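PDB 5KBP: glycosyl hydrolase, family 38 from Enterococcus faecalis, which probably acts as an alpha-mannosidase, hydrolysing alpha-linked mannose from carbohydrate substrates. Local coordinates for residues L84-F89 with Q115-P120; Y90-D95 with L123-D128. All blocks are in the same frame, centred on the assembly; numbering follows the deposited sequence.

Interaction 1: L84-F89 with Q115-P120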
loop_
_atom_site.group_PDB
_atom_site.type_symbol
_atom_site.label_atom_id
_atom_site.label_comp_id
_atom_site.label_asym_id
_atom_site.label_seq_id
_atom_site.Cartn_x
_atom_site.Cartn_y
_atom_site.Cartn_z
ATOM N N LEU A 84 -27.465 1.903 -16.621
ATOM C CA LEU A 84 -26.069 2.030 -16.221
ATOM C C LEU A 84 -25.236 1.265 -17.243
ATOM O O LEU A 84 -25.207 0.029 -17.229
ATOM C CB LEU A 84 -25.845 1.507 -14.803
ATOM C CG LEU A 84 -24.573 2.006 -14.111
ATOM C CD1 LEU A 84 -24.516 3.523 -14.149
ATOM C CD2 LEU A 84 -24.505 1.503 -12.679
ATOM N N LYS A 85 -24.577 1.999 -18.136
ATOM C CA LYS A 85 -23.808 1.411 -19.224
ATOM C C LYS A 85 -22.387 1.135 -18.745
ATOM O O LYS A 85 -21.669 2.063 -18.357
ATOM C CB LYS A 85 -23.805 2.344 -20.433
ATOM C CG LYS A 85 -25.192 2.724 -20.941
ATOM C CD LYS A 85 -25.901 1.536 -21.573
ATOM C CE LYS A 85 -27.152 1.977 -22.318
ATOM N NZ LYS A 85 -27.837 0.837 -22.988
ATOM N N ILE A 86 -21.981 -0.135 -18.781
ATOM C CA ILE A 86 -20.723 -0.571 -18.191
ATOM C C ILE A 86 -19.844 -1.209 -19.260
ATOM O O ILE A 86 -20.315 -1.662 -20.308
ATOM C CB ILE A 86 -20.951 -1.558 -17.029
ATOM C CG1 ILE A 86 -21.599 -2.843 -17.546
ATOM C CG2 ILE A 86 -21.818 -0.920 -15.954
ATOM C CD1 ILE A 86 -21.666 -3.953 -16.524
ATOM N N GLY A 87 -18.544 -1.247 -18.975
ATOM C CA GLY A 87 -17.592 -1.925 -19.822
ATOM C C GLY A 87 -17.240 -1.140 -21.068
ATOM O O GLY A 87 -17.620 0.023 -21.224
ATOM N N PRO A 88 -16.527 -1.782 -22.007
ATOM C CA PRO A 88 -16.181 -3.207 -21.961
ATOM C C PRO A 88 -14.857 -3.531 -21.270
ATOM O O PRO A 88 -14.471 -4.699 -21.232
ATOM C CB PRO A 88 -16.099 -3.574 -23.439
ATOM C CG PRO A 88 -15.566 -2.326 -24.081
ATOM C CD PRO A 88 -16.095 -1.158 -23.270
ATOM N N PHE A 89 -14.172 -2.523 -20.743
ATOM C CA PHE A 89 -12.866 -2.713 -20.131
ATOM C C PHE A 89 -12.992 -2.823 -18.615
ATOM O O PHE A 89 -14.029 -2.515 -18.021
ATOM C CB PHE A 89 -11.920 -1.561 -20.495
ATOM C CG PHE A 89 -11.609 -1.462 -21.962
ATOM C CD1 PHE A 89 -11.809 -2.539 -22.809
ATOM C CD2 PHE A 89 -11.105 -0.285 -22.491
ATOM C CE1 PHE A 89 -11.519 -2.441 -24.159
ATOM C CE2 PHE A 89 -10.813 -0.181 -23.839
ATOM C CZ PHE A 89 -11.021 -1.260 -24.673
ATOM N N GLN A 115 -20.310 -9.518 -18.044
ATOM C CA GLN A 115 -21.298 -10.586 -18.138
ATOM C C GLN A 115 -21.901 -10.935 -16.784
ATOM O O GLN A 115 -23.014 -11.468 -16.736
ATOM C CB GLN A 115 -20.671 -11.831 -18.769
ATOM C CG GLN A 115 -20.149 -11.618 -20.183
ATOM C CD GLN A 115 -21.245 -11.231 -21.154
ATOM O OE1 GLN A 115 -22.397 -11.636 -20.999
ATOM N NE2 GLN A 115 -20.894 -10.437 -22.160
ATOM N N LYS A 116 -21.196 -10.648 -15.685
ATOM C CA LYS A 116 -21.759 -10.899 -14.364
ATOM C C LYS A 116 -22.896 -9.935 -14.047
ATOM O O LYS A 116 -23.829 -10.296 -13.321
ATOM C CB LYS A 116 -20.668 -10.799 -13.298
ATOM C CG LYS A 116 -19.546 -11.810 -13.466
ATOM C CD LYS A 116 -18.431 -11.575 -12.457
ATOM C CE LYS A 116 -17.281 -12.548 -12.666
ATOM N NZ LYS A 116 -16.151 -12.290 -11.730
ATOM N N TRP A 117 -22.834 -8.715 -14.578
ATOM C CA TRP A 117 -23.877 -7.721 -14.356
ATOM C C TRP A 117 -24.935 -7.738 -15.452
ATOM O O TRP A 117 -26.130 -7.611 -15.161
ATOM C CB TRP A 117 -23.258 -6.325 -14.255
ATOM C CG TRP A 117 -22.270 -6.196 -13.145
ATOM C CD1 TRP A 117 -20.911 -6.256 -13.244
ATOM C CD2 TRP A 117 -22.564 -5.996 -11.760
ATOM N NE1 TRP A 117 -20.340 -6.100 -12.005
ATOM C CE2 TRP A 117 -21.334 -5.940 -11.076
ATOM C CE3 TRP A 117 -23.749 -5.857 -11.032
ATOM C CZ2 TRP A 117 -21.254 -5.750 -9.700
ATOM C CZ3 TRP A 117 -23.668 -5.668 -9.667
ATOM C CH2 TRP A 117 -22.431 -5.617 -9.016
ATOM N N GLY A 118 -24.519 -7.894 -16.706
ATOM C CA GLY A 118 -25.447 -7.936 -17.816
ATOM C C GLY A 118 -24.754 -8.103 -19.152
ATOM O O GLY A 118 -24.723 -9.203 -19.710
ATOM N N ALA A 119 -24.184 -7.012 -19.666
ATOM C CA ALA A 119 -23.514 -6.997 -20.960
ATOM C C ALA A 119 -22.724 -5.702 -21.104
ATOM O O ALA A 119 -23.109 -4.675 -20.533
ATOM C CB ALA A 119 -24.520 -7.141 -22.103
ATOM N N PRO A 120 -21.620 -5.708 -21.844
ATOM C CA PRO A 120 -20.810 -4.496 -21.983
ATOM C C PRO A 120 -21.260 -3.612 -23.134
ATOM O O PRO A 120 -21.870 -4.059 -24.108
ATOM C CB PRO A 120 -19.409 -5.060 -22.258
ATOM C CG PRO A 120 -19.682 -6.317 -23.022
ATOM C CD PRO A 120 -20.975 -6.878 -22.470
HETATM O O HOH W 1 -23.888 -2.104 -20.406
#
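Ile86 reaches from the chain just past strand 84-85 to Trp117 and Ala119, a compact example of how one branched side chain can tie a strand exit to the end of a helix. From CB, the side chain forks. CG1 takes the crowded position between the backbone N and the carbonyl carbon (chi1 64°), where it passes 3.8 Å from Ala119 O. The chain then extends to its tip, and Ile86 CD1 rests 3.6 Å from Trp117 CB. The same methyl is also 4.1 Å from Trp117 CG, at the root of the indole, which it approaches obliquely as the two side chains cross at about a right angle. Polar groups of the backbone are joined by a water, which accepts from Ile86 N at 3.2 Å and donates to Ala119 O at 2.7 Å.

Further along, the backbones draw together at Gly87 and Pro120, whose CA atoms lie 4.7 Å apart. Pro120 CA lies 3.3 Å from Ile86 O in a bent CA-H...O contact (135° at the hydrogen). After a cis peptide bond, Pro88 sets its CB 3.8 Å from Pro120 CB, an apolar contact at one corner of each ring. The contact thus joins the end of strand 84-85, which pairs in parallel with strand 52-53, to the chain leaving helix 100-117 at Gly118. Helix 59-65 meets both Ile86 and Trp117 through Leu61, while Trp117 also packs on helix 72-80.

Interaction 2: Y90-D95 with L123-D128; sequences YILQDD and LGYFPD
Two torsions shape the Gln93 side chain that meets Phe126: chi1 (80°) sets CG between the backbone N and the carbonyl carbon, and a bend at chi2 (-78°) sets CD. Gln93 NE2 arrives at the rim of the Phe126 ring, near its plane, 3.8 Å from Phe126 CE1, with the amide tilted 65° from the ring. The same rim carbon is met by a second polar group, Asp95 OD1, at 3.6 Å from Phe126 CE1 and from an oblique direction. Gln93 NE2 does not depend on the ring for its bonding, since it donates to Asn103 OD1 of helix 100-117. The other carboxylate oxygen, Asp95 OD2, accepts a weak hydrogen bond from Met133 N.

The other end of the amide is linked to the strand through a water, which donates to Gln93 OE1 at 3.2 Å and to Tyr125 O at 2.8 Å. Leu92 adds both of its methyls. Its CD2 rests against the carbonyl oxygen, 3.8 Å from Tyr125 O, whereas the apolar contacts belong to Leu92 CD1, which meets the edge of the phenol ring at Tyr125 CD2, 4.1 Å away, and also touches Pro127 CG at 4.2 Å. All six touching residues are buried.

Strand 124-126 lies at the border of a mixed sheet, and here the irregular segment 90-95 packs against it. Helix 100-117 leads into this strand, which runs parallel to strand 147-150 at the sheet margin, a topology consistent with the alpha/beta N-terminal domain of family 38 glycosyl hydrolases.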
loop_
_atom_site.group_PDB
_atom_site.type_symbol
_atom_site.label_atom_id
_atom_site.label_comp_id
_atom_site.label_asym_id
_atom_site.label_seq_id
_atom_site.Cartn_x
_atom_site.Cartn_y
_atom_site.Cartn_z
ATOM N N TYR A 90 -11.906 -3.276 -17.986
ATOM C CA TYR A 90 -11.829 -3.271 -16.530
ATOM C C TYR A 90 -11.351 -1.917 -16.019
ATOM O O TYR A 90 -11.928 -1.358 -15.081
ATOM C CB TYR A 90 -10.906 -4.395 -16.057
ATOM C CG TYR A 90 -10.680 -4.447 -14.563
ATOM C CD1 TYR A 90 -11.688 -4.860 -13.700
ATOM C CD2 TYR A 90 -9.453 -4.097 -14.016
ATOM C CE1 TYR A 90 -11.482 -4.913 -12.331
ATOM C CE2 TYR A 90 -9.237 -4.147 -12.651
ATOM C CZ TYR A 90 -10.255 -4.555 -11.814
ATOM O OH TYR A 90 -10.041 -4.606 -10.455
ATOM N N ILE A 91 -10.302 -1.374 -16.636
ATOM C CA ILE A 91 -9.808 -0.035 -16.345
ATOM C C ILE A 91 -9.488 0.652 -17.666
ATOM O O ILE A 91 -9.401 0.017 -18.719
ATOM C CB ILE A 91 -8.567 -0.052 -15.424
ATOM C CG1 ILE A 91 -7.556 -1.104 -15.894
ATOM C CG2 ILE A 91 -8.971 -0.313 -13.983
ATOM C CD1 ILE A 91 -6.496 -0.576 -16.840
ATOM N N LEU A 92 -9.316 1.969 -17.599
ATOM C CA LEU A 92 -8.880 2.762 -18.744
ATOM C C LEU A 92 -7.367 2.919 -18.654
ATOM O O LEU A 92 -6.865 3.680 -17.821
ATOM C CB LEU A 92 -9.576 4.119 -18.768
ATOM C CG LEU A 92 -11.103 4.115 -18.842
ATOM C CD1 LEU A 92 -11.618 5.525 -19.101
ATOM C CD2 LEU A 92 -11.596 3.142 -19.904
ATOM N N GLN A 93 -6.645 2.207 -19.510
ATOM C CA GLN A 93 -5.203 2.072 -19.388
ATOM C C GLN A 93 -4.468 3.052 -20.295
ATOM O O GLN A 93 -5.056 3.729 -21.141
ATOM C CB GLN A 93 -4.768 0.642 -19.726
ATOM C CG GLN A 93 -4.673 0.357 -21.223
ATOM C CD GLN A 93 -6.022 0.118 -21.877
ATOM O OE1 GLN A 93 -7.069 0.417 -21.302
ATOM N NE2 GLN A 93 -6.001 -0.430 -23.087
ATOM N N ASP A 94 -3.154 3.117 -20.097
ATOM C CA ASP A 94 -2.250 3.681 -21.086
ATOM C C ASP A 94 -1.841 2.568 -22.042
ATOM O O ASP A 94 -1.423 1.491 -21.604
ATOM C CB ASP A 94 -1.018 4.298 -20.426
ATOM C CG ASP A 94 -0.066 4.914 -21.436
ATOM O OD1 ASP A 94 0.760 4.170 -22.007
ATOM O OD2 ASP A 94 -0.149 6.138 -21.665
ATOM N N ASP A 95 -1.964 2.830 -23.343
ATOM C CA ASP A 95 -1.779 1.770 -24.330
ATOM C C ASP A 95 -0.339 1.271 -24.360
ATOM O O ASP A 95 -0.086 0.068 -24.237
ATOM C CB ASP A 95 -2.209 2.263 -25.712
ATOM C CG ASP A 95 -3.701 2.117 -25.944
ATOM O OD1 ASP A 95 -4.351 1.386 -25.167
ATOM O OD2 ASP A 95 -4.222 2.722 -26.904
ATOM N N LEU A 123 -18.022 -0.828 -27.363
ATOM C CA LEU A 123 -17.269 0.300 -27.896
ATOM C C LEU A 123 -15.924 0.375 -27.194
ATOM O O LEU A 123 -15.871 0.456 -25.964
ATOM C CB LEU A 123 -18.038 1.613 -27.712
ATOM C CG LEU A 123 -17.271 2.888 -28.060
ATOM C CD1 LEU A 123 -17.025 2.979 -29.560
ATOM C CD2 LEU A 123 -18.008 4.117 -27.550
ATOM N N GLY A 124 -14.844 0.352 -27.971
ATOM C CA GLY A 124 -13.532 0.638 -27.424
ATOM C C GLY A 124 -13.474 2.066 -26.924
ATOM O O GLY A 124 -13.746 3.002 -27.680
ATOM N N TYR A 125 -13.131 2.253 -25.655
ATOM C CA TYR A 125 -13.221 3.555 -24.998
ATOM C C TYR A 125 -11.811 4.028 -24.656
ATOM O O TYR A 125 -11.206 3.557 -23.690
ATOM C CB TYR A 125 -14.106 3.459 -23.757
ATOM C CG TYR A 125 -14.734 4.766 -23.323
ATOM C CD1 TYR A 125 -15.622 5.440 -24.150
ATOM C CD2 TYR A 125 -14.463 5.309 -22.074
ATOM C CE1 TYR A 125 -16.206 6.633 -23.753
ATOM C CE2 TYR A 125 -15.042 6.496 -21.668
ATOM C CZ TYR A 125 -15.914 7.154 -22.511
ATOM O OH TYR A 125 -16.491 8.336 -22.109
ATOM N N PHE A 126 -11.292 4.962 -25.454
ATOM C CA PHE A 126 -9.979 5.567 -25.223
ATOM C C PHE A 126 -10.101 7.089 -25.221
ATOM O O PHE A 126 -9.476 7.775 -26.034
ATOM C CB PHE A 126 -8.977 5.111 -26.282
ATOM C CG PHE A 126 -8.875 3.622 -26.424
ATOM C CD1 PHE A 126 -8.000 2.897 -25.634
ATOM C CD2 PHE A 126 -9.645 2.947 -27.358
ATOM C CE1 PHE A 126 -7.899 1.528 -25.764
ATOM C CE2 PHE A 126 -9.548 1.576 -27.493
ATOM C CZ PHE A 126 -8.673 0.868 -26.695
ATOM N N PRO A 127 -10.884 7.654 -24.298
ATOM C CA PRO A 127 -11.171 9.095 -24.384
ATOM C C PRO A 127 -9.968 9.976 -24.097
ATOM O O PRO A 127 -9.893 11.088 -24.635
ATOM C CB PRO A 127 -12.276 9.291 -23.339
ATOM C CG PRO A 127 -12.007 8.234 -22.327
ATOM C CD PRO A 127 -11.472 7.047 -23.089
ATOM N N ASP A 128 -9.019 9.516 -23.279
ATOM C CA ASP A 128 -7.897 10.350 -22.864
ATOM C C ASP A 128 -6.563 9.616 -22.970
ATOM O O ASP A 128 -5.590 10.019 -22.326
ATOM C CB ASP A 128 -8.113 10.853 -21.433
ATOM C CG ASP A 128 -7.333 12.115 -21.134
ATOM O OD1 ASP A 128 -7.023 12.860 -22.087
ATOM O OD2 ASP A 128 -7.028 12.361 -19.948
HETATM O O HOH W 2 -8.808 2.942 -22.315
#

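How the interactions relate
Interactions 1 and 2 show how a single passage of chain can be held twice: segment 84-89 runs directly into 90-95, and 115-120 is followed, after two residues, by 123-128, so the chain that contains helix 100-117 connects the two halves of each contact. Their centres are 14 Å apart, yet the contacts touch. Pro88 CD packs 3.1 Å from Leu123 O, and Phe89 CE2 lies 3.7 Å from Phe126 CZ, the two rings being inclined at about 60°. The centre of interaction 1 lies about 25 Å from the centre of the chain, that of the buried interaction 2 about 15 Å. Both lie away from Phe253 and Tyr256, a calcium site not occupied in this chain's model.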